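Local structure of lovastatin nonaketide synthase mokA (Monascus pilosus, 6AD3) at residues V312-I316 with L507-M512; F330-H336 with F386-L390; S349-A353 with L432-D438; L373-F377 with K396-M401. The protein carries out the iterative nine-step assembly of the nonaketide precursor of monacolin K (lovastatin), this chain being the condensation domain of the larger synthase. The protein carries 1 engineered substitution. All blocks are in the same frame, centred on the assembly; numbering follows the deposited sequence.

Interaction 1. Residues V312-I316 with L507-M512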
loop_
_atom_site.group_PDB
_atom_site.type_symbol
_atom_site.label_atom_id
_atom_site.label_comp_id
_atom_site.label_asym_id
_atom_site.label_seq_id
_atom_site.Cartn_x
_atom_site.Cartn_y
_atom_site.Cartn_z
ATOM N N VAL A 312 18.307 -17.415 -3.366
ATOM C CA VAL A 312 18.612 -15.983 -3.235
ATOM C C VAL A 312 17.971 -15.431 -1.962
ATOM O O VAL A 312 18.615 -14.709 -1.176
ATOM C CB VAL A 312 18.132 -15.171 -4.456
ATOM C CG1 VAL A 312 18.413 -13.704 -4.244
ATOM C CG2 VAL A 312 18.815 -15.667 -5.734
ATOM N N ALA A 313 16.751 -15.826 -1.705
ATOM C CA ALA A 313 16.065 -15.418 -0.447
ATOM C C ALA A 313 16.793 -15.883 0.795
ATOM O O ALA A 313 16.930 -15.119 1.779
ATOM C CB ALA A 313 14.655 -15.919 -0.433
ATOM N N PHE A 314 17.300 -17.108 0.731
ATOM C CA PHE A 314 18.096 -17.691 1.821
ATOM C C PHE A 314 19.369 -16.898 2.061
ATOM O O PHE A 314 19.703 -16.581 3.218
ATOM C CB PHE A 314 18.400 -19.165 1.522
ATOM C CG PHE A 314 19.400 -19.790 2.476
ATOM C CD1 PHE A 314 18.990 -20.241 3.719
ATOM C CD2 PHE A 314 20.727 -19.822 2.161
ATOM C CE1 PHE A 314 19.902 -20.781 4.604
ATOM C CE2 PHE A 314 21.651 -20.388 3.026
ATOM C CZ PHE A 314 21.229 -20.881 4.239
ATOM N N ARG A 315 20.122 -16.587 1.000
ATOM C CA ARG A 315 21.342 -15.816 1.148
ATOM C C ARG A 315 21.053 -14.435 1.718
ATOM O O ARG A 315 21.828 -13.898 2.505
ATOM C CB ARG A 315 22.075 -15.678 -0.191
ATOM C CG ARG A 315 22.665 -16.988 -0.674
ATOM C CD ARG A 315 23.616 -16.821 -1.845
ATOM N NE ARG A 315 23.886 -18.150 -2.388
ATOM C CZ ARG A 315 23.234 -18.673 -3.416
ATOM N NH1 ARG A 315 22.563 -17.864 -4.241
ATOM N NH2 ARG A 315 23.406 -19.965 -3.725
ATOM N N ILE A 316 19.958 -13.845 1.296
ATOM C CA ILE A 316 19.594 -12.564 1.836
ATOM C C ILE A 316 19.299 -12.647 3.348
ATOM O O ILE A 316 19.753 -11.810 4.116
ATOM C CB ILE A 316 18.423 -11.962 1.047
ATOM C CG1 ILE A 316 18.923 -11.540 -0.338
ATOM C CG2 ILE A 316 17.841 -10.744 1.787
ATOM C CD1 ILE A 316 17.785 -11.145 -1.287
ATOM N N LEU A 507 20.026 -8.373 -6.536
ATOM C CA LEU A 507 19.836 -9.097 -5.281
ATOM C C LEU A 507 20.667 -10.355 -5.268
ATOM O O LEU A 507 21.318 -10.664 -4.285
ATOM C CB LEU A 507 18.376 -9.530 -5.107
ATOM C CG LEU A 507 17.368 -8.409 -4.820
ATOM C CD1 LEU A 507 15.955 -8.985 -4.946
ATOM C CD2 LEU A 507 17.572 -7.801 -3.447
ATOM N N SER A 508 20.711 -11.039 -6.397
ATOM C CA SER A 508 21.465 -12.266 -6.458
ATOM C C SER A 508 22.972 -11.958 -6.298
ATOM O O SER A 508 23.704 -12.663 -5.581
ATOM C CB SER A 508 21.196 -12.980 -7.784
ATOM O OG SER A 508 21.988 -14.170 -7.833
ATOM N N MET A 509 23.438 -10.894 -6.945
ATOM C CA MET A 509 24.866 -10.592 -6.923
ATOM C C MET A 509 25.313 -10.129 -5.532
ATOM O O MET A 509 26.318 -10.608 -4.993
ATOM C CB MET A 509 25.183 -9.547 -8.000
ATOM C CG MET A 509 26.578 -9.018 -8.002
ATOM S SD MET A 509 26.829 -7.725 -9.277
ATOM C CE MET A 509 25.899 -6.357 -8.566
ATOM N N PHE A 510 24.573 -9.213 -4.933
ATOM C CA PHE A 510 24.971 -8.677 -3.631
ATOM C C PHE A 510 24.812 -9.688 -2.501
ATOM O O PHE A 510 25.550 -9.619 -1.498
ATOM C CB PHE A 510 24.224 -7.370 -3.293
ATOM C CG PHE A 510 24.683 -6.180 -4.094
ATOM C CD1 PHE A 510 26.024 -5.917 -4.269
ATOM C CD2 PHE A 510 23.765 -5.331 -4.684
ATOM C CE1 PHE A 510 26.450 -4.811 -4.976
ATOM C CE2 PHE A 510 24.191 -4.219 -5.412
ATOM C CZ PHE A 510 25.524 -3.973 -5.580
ATOM N N SER A 511 23.822 -10.578 -2.614
ATOM C CA SER A 511 23.592 -11.537 -1.594
ATOM C C SER A 511 24.638 -12.658 -1.698
ATOM O O SER A 511 24.991 -13.244 -0.698
ATOM C CB SER A 511 22.163 -12.091 -1.650
ATOM O OG SER A 511 21.957 -12.955 -2.758
ATOM N N MET A 512 25.180 -12.860 -2.902
ATOM C CA MET A 512 26.348 -13.769 -3.101
ATOM C C MET A 512 27.624 -13.120 -2.537
ATOM O O MET A 512 28.444 -13.779 -1.918
ATOM C CB MET A 512 26.510 -14.049 -4.588
ATOM C CG MET A 512 27.543 -15.084 -4.953
ATOM S SD MET A 512 27.060 -16.741 -4.426
ATOM C CE MET A 512 25.731 -17.063 -5.591
HETATM O O HOH W 1 22.529 -15.290 -4.338
#

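Interaction 2. Residues F330-H336 with F386-L390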
loop_
_atom_site.group_PDB
_atom_site.type_symbol
_atom_site.label_atom_id
_atom_site.label_comp_id
_atom_site.label_asym_id
_atom_site.label_seq_id
_atom_site.Cartn_x
_atom_site.Cartn_y
_atom_site.Cartn_z
ATOM N N PHE A 330 17.726 -5.107 3.437
ATOM C CA PHE A 330 18.515 -5.581 2.282
ATOM C C PHE A 330 17.768 -5.298 0.954
ATOM O O PHE A 330 18.328 -4.699 -0.000
ATOM C CB PHE A 330 18.789 -7.104 2.428
ATOM C CG PHE A 330 19.890 -7.634 1.505
ATOM C CD1 PHE A 330 19.702 -7.687 0.114
ATOM C CD2 PHE A 330 21.033 -8.173 2.024
ATOM C CE1 PHE A 330 20.665 -8.245 -0.709
ATOM C CE2 PHE A 330 22.002 -8.680 1.208
ATOM C CZ PHE A 330 21.840 -8.711 -0.156
ATOM N N TYR A 331 16.480 -5.631 0.914
ATOM C CA TYR A 331 15.709 -5.404 -0.285
ATOM C C TYR A 331 15.663 -3.870 -0.598
ATOM O O TYR A 331 15.741 -3.454 -1.760
ATOM C CB TYR A 331 14.307 -6.003 -0.128
ATOM C CG TYR A 331 14.286 -7.497 -0.123
ATOM C CD1 TYR A 331 14.582 -8.205 -1.276
ATOM C CD2 TYR A 331 13.917 -8.234 1.023
ATOM C CE1 TYR A 331 14.634 -9.582 -1.275
ATOM C CE2 TYR A 331 13.923 -9.624 1.014
ATOM C CZ TYR A 331 14.229 -10.292 -0.175
ATOM O OH TYR A 331 14.302 -11.681 -0.248
ATOM N N LEU A 332 15.523 -3.053 0.450
ATOM C CA LEU A 332 15.407 -1.597 0.287
ATOM C C LEU A 332 16.744 -1.027 -0.197
ATOM O O LEU A 332 16.799 -0.247 -1.134
ATOM C CB LEU A 332 15.019 -0.962 1.614
ATOM C CG LEU A 332 15.115 0.578 1.614
ATOM C CD1 LEU A 332 14.176 1.200 0.601
ATOM C CD2 LEU A 332 14.817 1.106 2.995
ATOM N N ALA A 333 17.827 -1.479 0.418
ATOM C CA ALA A 333 19.134 -1.031 0.025
ATOM C C ALA A 333 19.444 -1.372 -1.426
ATOM O O ALA A 333 19.994 -0.559 -2.134
ATOM C CB ALA A 333 20.218 -1.598 0.975
ATOM N N ALA A 334 19.098 -2.586 -1.853
ATOM C CA ALA A 334 19.338 -3.016 -3.187
ATOM C C ALA A 334 18.459 -2.228 -4.193
ATOM O O ALA A 334 18.898 -1.875 -5.289
ATOM C CB ALA A 334 19.101 -4.518 -3.287
ATOM N N TYR A 335 17.238 -1.915 -3.789
ATOM C CA TYR A 335 16.333 -1.108 -4.603
ATOM C C TYR A 335 16.916 0.281 -4.807
ATOM O O TYR A 335 16.953 0.789 -5.936
ATOM C CB TYR A 335 14.974 -1.039 -3.917
ATOM C CG TYR A 335 13.938 -0.180 -4.575
ATOM C CD1 TYR A 335 13.490 -0.464 -5.835
ATOM C CD2 TYR A 335 13.167 0.661 -3.805
ATOM C CE1 TYR A 335 12.391 0.209 -6.366
ATOM C CE2 TYR A 335 12.070 1.331 -4.327
ATOM C CZ TYR A 335 11.711 1.119 -5.613
ATOM O OH TYR A 335 10.594 1.784 -6.130
ATOM N N HIS A 336 17.406 0.884 -3.721
ATOM C CA HIS A 336 18.051 2.176 -3.810
ATOM C C HIS A 336 19.234 2.135 -4.767
ATOM O O HIS A 336 19.385 3.028 -5.616
ATOM C CB HIS A 336 18.516 2.642 -2.434
ATOM C CG HIS A 336 19.449 3.798 -2.490
ATOM N ND1 HIS A 336 20.819 3.646 -2.397
ATOM C CD2 HIS A 336 19.233 5.088 -2.832
ATOM C CE1 HIS A 336 21.402 4.808 -2.630
ATOM N NE2 HIS A 336 20.465 5.701 -2.903
ATOM N N PHE A 386 28.380 -3.071 -0.577
ATOM C CA PHE A 386 26.969 -3.269 -0.309
ATOM C C PHE A 386 26.770 -3.509 1.168
ATOM O O PHE A 386 25.876 -2.958 1.749
ATOM C CB PHE A 386 26.373 -4.414 -1.119
ATOM C CG PHE A 386 24.871 -4.524 -0.980
ATOM C CD1 PHE A 386 24.051 -3.640 -1.651
ATOM C CD2 PHE A 386 24.301 -5.353 -0.034
ATOM C CE1 PHE A 386 22.665 -3.662 -1.463
ATOM C CE2 PHE A 386 22.905 -5.352 0.185
ATOM C CZ PHE A 386 22.111 -4.486 -0.521
ATOM N N GLY A 387 27.666 -4.272 1.793
ATOM C CA GLY A 387 27.558 -4.526 3.215
ATOM C C GLY A 387 27.519 -3.249 4.025
ATOM O O GLY A 387 26.769 -3.147 5.001
ATOM N N GLU A 388 28.407 -2.318 3.699
ATOM C CA GLU A 388 28.434 -1.008 4.349
ATOM C C GLU A 388 27.132 -0.233 4.119
ATOM O O GLU A 388 26.603 0.393 5.025
ATOM C CB GLU A 388 29.634 -0.193 3.844
ATOM C CG GLU A 388 30.961 -0.859 4.194
ATOM C CD GLU A 388 32.181 -0.176 3.572
ATOM O OE1 GLU A 388 32.087 0.386 2.477
ATOM O OE2 GLU A 388 33.278 -0.364 4.126
ATOM N N HIS A 389 26.617 -0.324 2.907
ATOM C CA HIS A 389 25.393 0.383 2.540
ATOM C C HIS A 389 24.201 -0.232 3.249
ATOM O O HIS A 389 23.246 0.468 3.597
ATOM C CB HIS A 389 25.211 0.302 1.060
ATOM C CG HIS A 389 24.084 1.135 0.540
ATOM N ND1 HIS A 389 23.980 2.485 0.797
ATOM C CD2 HIS A 389 23.104 0.840 -0.339
ATOM C CE1 HIS A 389 23.011 2.995 0.056
ATOM N NE2 HIS A 389 22.430 2.005 -0.603
ATOM N N LEU A 390 24.245 -1.545 3.434
ATOM C CA LEU A 390 23.198 -2.248 4.160
ATOM C C LEU A 390 23.130 -1.773 5.595
ATOM O O LEU A 390 22.048 -1.478 6.144
ATOM C CB LEU A 390 23.466 -3.757 4.119
ATOM C CG LEU A 390 22.527 -4.641 4.921
ATOM C CD1 LEU A 390 21.071 -4.466 4.510
ATOM C CD2 LEU A 390 22.931 -6.097 4.777
#

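Interaction 3. Residues S349-A353 with L432-D438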
loop_
_atom_site.group_PDB
_atom_site.type_symbol
_atom_site.label_atom_id
_atom_site.label_comp_id
_atom_site.label_asym_id
_atom_site.label_seq_id
_atom_site.Cartn_x
_atom_site.Cartn_y
_atom_site.Cartn_z
ATOM N N SER A 349 14.570 10.475 -3.146
ATOM C CA SER A 349 13.881 9.929 -1.982
ATOM C C SER A 349 13.024 8.737 -2.326
ATOM O O SER A 349 12.566 8.577 -3.469
ATOM C CB SER A 349 13.028 11.025 -1.315
ATOM O OG SER A 349 13.831 12.067 -0.785
ATOM N N ILE A 350 12.886 7.849 -1.355
ATOM C CA ILE A 350 12.047 6.684 -1.498
ATOM C C ILE A 350 11.021 6.688 -0.382
ATOM O O ILE A 350 11.375 6.687 0.806
ATOM C CB ILE A 350 12.862 5.381 -1.412
ATOM C CG1 ILE A 350 13.969 5.345 -2.524
ATOM C CG2 ILE A 350 11.908 4.166 -1.515
ATOM C CD1 ILE A 350 14.945 4.182 -2.408
ATOM N N GLY A 351 9.747 6.621 -0.756
ATOM C CA GLY A 351 8.685 6.470 0.213
ATOM C C GLY A 351 8.626 5.048 0.720
ATOM O O GLY A 351 8.338 4.127 -0.035
ATOM N N LEU A 352 8.935 4.867 1.996
ATOM C CA LEU A 352 8.868 3.554 2.615
ATOM C C LEU A 352 7.493 3.337 3.238
ATOM O O LEU A 352 7.017 4.163 4.037
ATOM C CB LEU A 352 9.968 3.417 3.672
ATOM C CG LEU A 352 9.930 2.163 4.559
ATOM C CD1 LEU A 352 10.233 0.909 3.763
ATOM C CD2 LEU A 352 10.905 2.267 5.727
ATOM N N ALA A 353 6.764 2.361 2.724
ATOM C CA ALA A 353 5.453 2.080 3.266
ATOM C C ALA A 353 5.606 1.634 4.716
ATOM O O ALA A 353 6.587 0.945 5.086
ATOM C CB ALA A 353 4.746 0.966 2.438
ATOM N N LEU A 432 7.634 15.402 -3.707
ATOM C CA LEU A 432 8.668 15.031 -2.695
ATOM C C LEU A 432 9.429 13.752 -2.991
ATOM O O LEU A 432 10.650 13.711 -2.908
ATOM C CB LEU A 432 8.099 14.958 -1.276
ATOM C CG LEU A 432 9.135 14.964 -0.174
ATOM C CD1 LEU A 432 9.896 16.289 -0.145
ATOM C CD2 LEU A 432 8.514 14.655 1.149
ATOM N N PHE A 433 8.715 12.681 -3.292
ATOM C CA PHE A 433 9.380 11.448 -3.697
ATOM C C PHE A 433 8.624 10.806 -4.836
ATOM O O PHE A 433 7.396 10.918 -4.892
ATOM C CB PHE A 433 9.514 10.458 -2.517
ATOM C CG PHE A 433 8.227 10.200 -1.762
ATOM C CD1 PHE A 433 7.762 11.110 -0.812
ATOM C CD2 PHE A 433 7.450 9.057 -2.013
ATOM C CE1 PHE A 433 6.579 10.885 -0.127
ATOM C CE2 PHE A 433 6.265 8.856 -1.344
ATOM C CZ PHE A 433 5.821 9.765 -0.397
ATOM N N GLN A 434 9.356 10.100 -5.713
ATOM C CA GLN A 434 8.757 9.542 -6.933
ATOM C C GLN A 434 8.941 8.024 -7.009
ATOM O O GLN A 434 8.475 7.394 -7.939
ATOM C CB GLN A 434 9.358 10.186 -8.186
ATOM C CG GLN A 434 9.075 11.686 -8.274
ATOM C CD GLN A 434 9.953 12.546 -7.378
ATOM O OE1 GLN A 434 11.186 12.394 -7.317
ATOM N NE2 GLN A 434 9.321 13.472 -6.676
ATOM N N ALA A 435 9.568 7.468 -5.993
ATOM C CA ALA A 435 9.726 6.034 -5.837
ATOM C C ALA A 435 9.151 5.596 -4.488
ATOM O O ALA A 435 9.357 6.259 -3.459
ATOM C CB ALA A 435 11.206 5.677 -5.871
ATOM N N VAL A 436 8.536 4.415 -4.474
ATOM C CA VAL A 436 8.014 3.821 -3.241
ATOM C C VAL A 436 8.506 2.384 -3.120
ATOM O O VAL A 436 8.601 1.667 -4.120
ATOM C CB VAL A 436 6.465 3.860 -3.221
ATOM C CG1 VAL A 436 5.868 2.949 -2.141
ATOM C CG2 VAL A 436 5.968 5.288 -3.035
ATOM N N PHE A 437 8.693 1.962 -1.865
ATOM C CA PHE A 437 9.040 0.616 -1.490
ATOM C C PHE A 437 8.063 0.143 -0.414
ATOM O O PHE A 437 7.924 0.767 0.652
ATOM C CB PHE A 437 10.469 0.564 -0.937
ATOM C CG PHE A 437 10.909 -0.838 -0.504
ATOM C CD1 PHE A 437 11.125 -1.818 -1.444
ATOM C CD2 PHE A 437 11.056 -1.175 0.829
ATOM C CE1 PHE A 437 11.510 -3.101 -1.077
ATOM C CE2 PHE A 437 11.536 -2.434 1.196
ATOM C CZ PHE A 437 11.738 -3.397 0.251
ATOM N N ASP A 438 7.396 -0.968 -0.670
ATOM C CA ASP A 438 6.379 -1.490 0.254
ATOM C C ASP A 438 6.619 -2.964 0.477
ATOM O O ASP A 438 6.430 -3.785 -0.436
ATOM C CB ASP A 438 4.978 -1.246 -0.322
ATOM C CG ASP A 438 3.841 -1.718 0.610
ATOM O OD1 ASP A 438 4.119 -2.498 1.516
ATOM O OD2 ASP A 438 2.711 -1.174 0.479
HETATM O O HOH W 2 12.243 9.855 -5.756
HETATM O O HOH W 3 13.266 12.392 -5.230
HETATM O O HOH W 4 13.299 14.251 -2.952
#

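Interaction 4. Residues L373-F377 with K396-M401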
loop_
_atom_site.group_PDB
_atom_site.type_symbol
_atom_site.label_atom_id
_atom_site.label_comp_id
_atom_site.label_asym_id
_atom_site.label_seq_id
_atom_site.Cartn_x
_atom_site.Cartn_y
_atom_site.Cartn_z
ATOM N N LEU A 373 6.792 6.893 4.563
ATOM C CA LEU A 373 7.880 7.649 5.207
ATOM C C LEU A 373 8.897 8.042 4.145
ATOM O O LEU A 373 9.444 7.184 3.467
ATOM C CB LEU A 373 8.546 6.788 6.253
ATOM C CG LEU A 373 7.620 6.164 7.312
ATOM C CD1 LEU A 373 8.403 5.263 8.258
ATOM C CD2 LEU A 373 6.925 7.255 8.078
ATOM N N PRO A 374 9.158 9.355 3.994
ATOM C CA PRO A 374 9.910 9.768 2.822
ATOM C C PRO A 374 11.402 9.795 3.086
ATOM O O PRO A 374 11.941 10.818 3.512
ATOM C CB PRO A 374 9.366 11.179 2.543
ATOM C CG PRO A 374 8.968 11.686 3.866
ATOM C CD PRO A 374 8.501 10.500 4.649
ATOM N N LEU A 375 12.066 8.670 2.879
ATOM C CA LEU A 375 13.487 8.583 3.176
ATOM C C LEU A 375 14.281 9.312 2.075
ATOM O O LEU A 375 14.236 8.930 0.931
ATOM C CB LEU A 375 13.944 7.120 3.201
ATOM C CG LEU A 375 13.763 6.219 4.410
ATOM C CD1 LEU A 375 12.714 6.671 5.387
ATOM C CD2 LEU A 375 13.544 4.789 3.925
ATOM N N ARG A 376 15.197 10.195 2.471
ATOM C CA ARG A 376 16.029 10.853 1.495
ATOM C C ARG A 376 17.387 10.150 1.469
ATOM O O ARG A 376 18.064 10.010 2.534
ATOM C CB ARG A 376 16.225 12.307 1.893
ATOM C CG ARG A 376 17.068 13.088 0.919
ATOM C CD ARG A 376 16.978 14.583 1.166
ATOM N NE ARG A 376 17.579 15.334 0.045
ATOM C CZ ARG A 376 17.507 16.660 -0.081
ATOM N NH1 ARG A 376 16.919 17.384 0.866
ATOM N NH2 ARG A 376 17.899 17.252 -1.200
ATOM N N PHE A 377 17.806 9.711 0.291
ATOM C CA PHE A 377 19.117 9.093 0.138
ATOM C C PHE A 377 20.020 10.091 -0.600
ATOM O O PHE A 377 19.910 10.248 -1.817
ATOM C CB PHE A 377 19.017 7.800 -0.694
ATOM C CG PHE A 377 18.438 6.646 0.041
ATOM C CD1 PHE A 377 17.059 6.546 0.230
ATOM C CD2 PHE A 377 19.259 5.574 0.468
ATOM C CE1 PHE A 377 16.532 5.483 0.903
ATOM C CE2 PHE A 377 18.701 4.484 1.128
ATOM C CZ PHE A 377 17.329 4.441 1.329
ATOM N N LYS A 396 19.350 4.162 8.862
ATOM C CA LYS A 396 18.450 5.184 8.280
ATOM C C LYS A 396 16.993 4.806 8.556
ATOM O O LYS A 396 16.159 5.651 8.905
ATOM C CB LYS A 396 18.705 5.280 6.771
ATOM C CG LYS A 396 17.816 6.266 6.020
ATOM C CD LYS A 396 18.317 6.525 4.581
ATOM C CE LYS A 396 19.472 7.511 4.580
ATOM N NZ LYS A 396 19.256 8.691 3.754
ATOM N N VAL A 397 16.686 3.529 8.407
ATOM C CA VAL A 397 15.341 3.031 8.665
ATOM C C VAL A 397 14.987 3.065 10.149
ATOM O O VAL A 397 13.929 3.574 10.545
ATOM C CB VAL A 397 15.198 1.592 8.158
ATOM C CG1 VAL A 397 13.935 0.955 8.687
ATOM C CG2 VAL A 397 15.253 1.550 6.638
ATOM N N ARG A 398 15.934 2.678 10.984
ATOM C CA ARG A 398 15.696 2.718 12.432
ATOM C C ARG A 398 15.447 4.158 12.886
ATOM O O ARG A 398 14.542 4.421 13.676
ATOM C CB ARG A 398 16.863 2.096 13.203
ATOM C CG ARG A 398 16.924 0.576 13.068
ATOM C CD ARG A 398 18.117 0.024 13.864
ATOM N NE ARG A 398 17.971 -1.386 14.197
ATOM C CZ ARG A 398 18.841 -2.068 14.939
ATOM N NH1 ARG A 398 19.923 -1.468 15.437
ATOM N NH2 ARG A 398 18.627 -3.348 15.196
ATOM N N GLU A 399 16.178 5.098 12.325
ATOM C CA GLU A 399 15.967 6.497 12.687
ATOM C C GLU A 399 14.599 6.986 12.187
ATOM O O GLU A 399 13.869 7.644 12.905
ATOM C CB GLU A 399 17.087 7.350 12.128
ATOM C CG GLU A 399 17.114 8.761 12.662
ATOM C CD GLU A 399 18.248 9.555 12.051
ATOM O OE1 GLU A 399 18.069 10.098 10.941
ATOM O OE2 GLU A 399 19.334 9.554 12.640
ATOM N N ALA A 400 14.259 6.650 10.954
ATOM C CA ALA A 400 12.950 6.987 10.412
ATOM C C ALA A 400 11.836 6.454 11.320
ATOM O O ALA A 400 10.840 7.117 11.505
ATOM C CB ALA A 400 12.790 6.456 9.000
ATOM N N MET A 401 12.009 5.246 11.852
ATOM C CA MET A 401 10.958 4.578 12.612
ATOM C C MET A 401 10.750 5.217 13.984
ATOM O O MET A 401 9.650 5.136 14.552
ATOM C CB MET A 401 11.269 3.081 12.769
ATOM C CG MET A 401 11.158 2.307 11.474
ATOM S SD MET A 401 9.559 2.499 10.668
ATOM C CE MET A 401 8.487 1.711 11.837
#

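Interaction 1. Residues V312-I316 with L507-M512
A chi1 of 72° sets the OG of Ser511 between its own backbone N and carbonyl carbon, which turns the hydroxyl back along its helix to Leu507 O, to which OG gives its proton at 2.8 Å. Ser511 CB, placed by the backbone, rests on Ile316 CG1 at 3.5 Å. The Leu507 carbonyl also receives Ser511 N, the two donors arriving from opposite faces of its plane. With its proton spent inside helix 495-512, Ser511 OG accepts from water 1 at 2.9 Å. Water 1 in turn lies in the plane of the Arg315 guanidinium, at its edge, and accepts from Arg315 NH1 at 2.6 Å. The two helices are thus joined by an arginine-water-serine chain whose proton direction is fixed at every step, although no direct hydrogen bond crosses between them. Met512 covers one face of the same guanidinium: bends at chi2 and chi3 bring CE over the plane toward its rim, 3.5 Å from Arg315 NH1, and the two side chains run alongside each other. On the inner side the contact is apolar. Val312 CG1 sits 4.0 Å from Ser508 CA, and Ile316 CD1 reaches Leu507 CD2 at 4.0 Å, those two side chains crossing obliquely. Beyond them, Ile316 packs on Phe330 and Tyr331 of helix 327-343, and Leu507 on its Ala334. With axes 8.9 Å apart and inclined at 43°, the pair is a closely packed helix-helix contact in the helical layer of one lobe of the condensation-domain fold.

Interaction 2. Residues F330-H336 with F386-L390
The ring of Phe330 carries the edge of Phe386 on one face: Phe386 CE2 stands over the ring centre, 3.5 Å from Phe330 CZ. Centroids 4.7 Å apart and planes inclined at 52° make this a tilted edge-to-face pair. Another part of the Phe386 rim meets backbone, with Ala334 N near the ring plane at 3.7 Å from CE1 of Phe386. The His336 and His389 rings instead meet rim to rim, neither lying over the other, and His336 ND1 is 2.9 Å from His389 NE2. Phe386 gets between the helices because its CG is anti to the backbone N (chi1 -173°), which extends the ring toward helix 327-343; Ala333 CB, a small group at the nearest backbone approach, then touches Phe386 CZ at 3.8 Å. Leu390 closes the Phe330 end by resting its CD1 on Phe330 CA at 3.6 Å. Phe386 also stacks on Phe510, and His336 on Phe377, so aromatic packing continues past both ends. The histidine pair is the polar part of this otherwise apolar, buried contact. Its bond is bent, 137° at the hydrogen, and either nitrogen could be the donor. One proton suffices for the bond; protons on both facing nitrogens would oppose each other, so at least one of these buried imidazoles is probably neutral.

Interaction 3. Residues S349-A353 with L432-D438
Gly351 spends both its backbone polar atoms on the strand beside it: Gly351 N donates to Ala435 O at 2.8 Å, in the carbonyl plane, and Gly351 O accepts from Phe437 N at 2.9 Å. Next along, Ala353 N donates to Phe437 O at 2.9 Å in a nearly straight bond, 174° at the hydrogen. The alternate residues turn to the outer neighbours: Ile350 and Leu352 bond to Leu375 and Leu373 of strand 371-377, Val436 to Val468 and Leu470 of strand 468-473. Toward Ser349 the direct pairing stops and water takes over. Water 2 joins Ser349 O, at 2.6 Å, to Gln434 N, at 2.9 Å, although it has more acceptors about it than protons to give. Water 3 accepts from Ser349 N and lies by Gln434 OE1, which also accepts from Leu277 N; Gln434 NE2 is held by Ala430 O. Water 4 donates to Leu432 O and lies near Ser349 OG. At the other end Asp438 packs its carboxylate carbon CG against Ala353 CB at 3.4 Å, while its OD2 forms a salt bridge with Arg461. Lacking a side chain, Gly351 lets the Phe433 ring close in, with CE2 of Phe433 3.7 Å from Gly351 CA; a chi1 of 51° turns the ring there. On the other face Leu352 CD1 meets the edge of the Phe437 ring, 3.7 Å from CD2. These are two adjacent parallel strands, inner members of the six-stranded mixed sheet with 371-377 at the edge beyond 348-354, in the core of one lobe of the condensation domain.

Interaction 4. Residues L373-F377 with K396-M401
In a strand-helix packing at the margin of the six-stranded sheet, Lys396 of helix 386-401 lies over Phe377 of the outermost strand 371-377. Lys396 CD is the reliable point of touch, a CH-pi contact 4.0 Å from the centroid of the Phe377 ring and 13° off its normal, displaced toward the rim. The chain leaves the helix with CG anti to the backbone N (chi1 178°) and then bends at chi3 and chi4, carrying the ammonium toward the strand. Lys396 NZ also stands over the ring in cation-pi geometry, 4.6 Å from the Phe377 centroid, but it is modelled impossibly close to Arg376 O, so its exact position is doubtful. One turn further along the helix, Ala400 CB abuts Leu375 CD1 at 3.6 Å, and Leu373 CD1 meets Met401 SD at 3.8 Å with the side chains crossing at about a right angle. Between these leucines Pro374 is the centre of an inverse gamma turn, closed by a weak bond from Leu375 N to Leu373 O of 3.1 Å. Arg376 directs its guanidinium away from the helix to a salt bridge with Asp347. Trp262 of helix 256-266 touches both Leu375 and Ala400, closing one side. The axes run at 143° and 9.9 Å apart, the helix running back obliquely, roughly antiparallel, over the strand that precedes it, as in a layered alpha/beta lobe.

All four contacts belong to one lobe of the condensation domain. Interactions 3 and 4 share its six-stranded sheet, their centres 10 Å apart and their strands 348-354 and 371-377 adjacent. Interaction 2 links sheet to helices: helix 327-343 rests Tyr331 and Leu332 on Phe437, and helix 386-401 continues into interaction 4. Interaction 1 extends the helical layer, its centre about 11 Å from that of interaction 2, which it touches, and about 23 Å from those of interactions 3 and 4. Along the chain interaction 4 is nested within interaction 3, while interaction 2 crosses both. Interaction 1 brings the C-terminal helix 495-512 back onto helix 310-322, around these interleaved contacts.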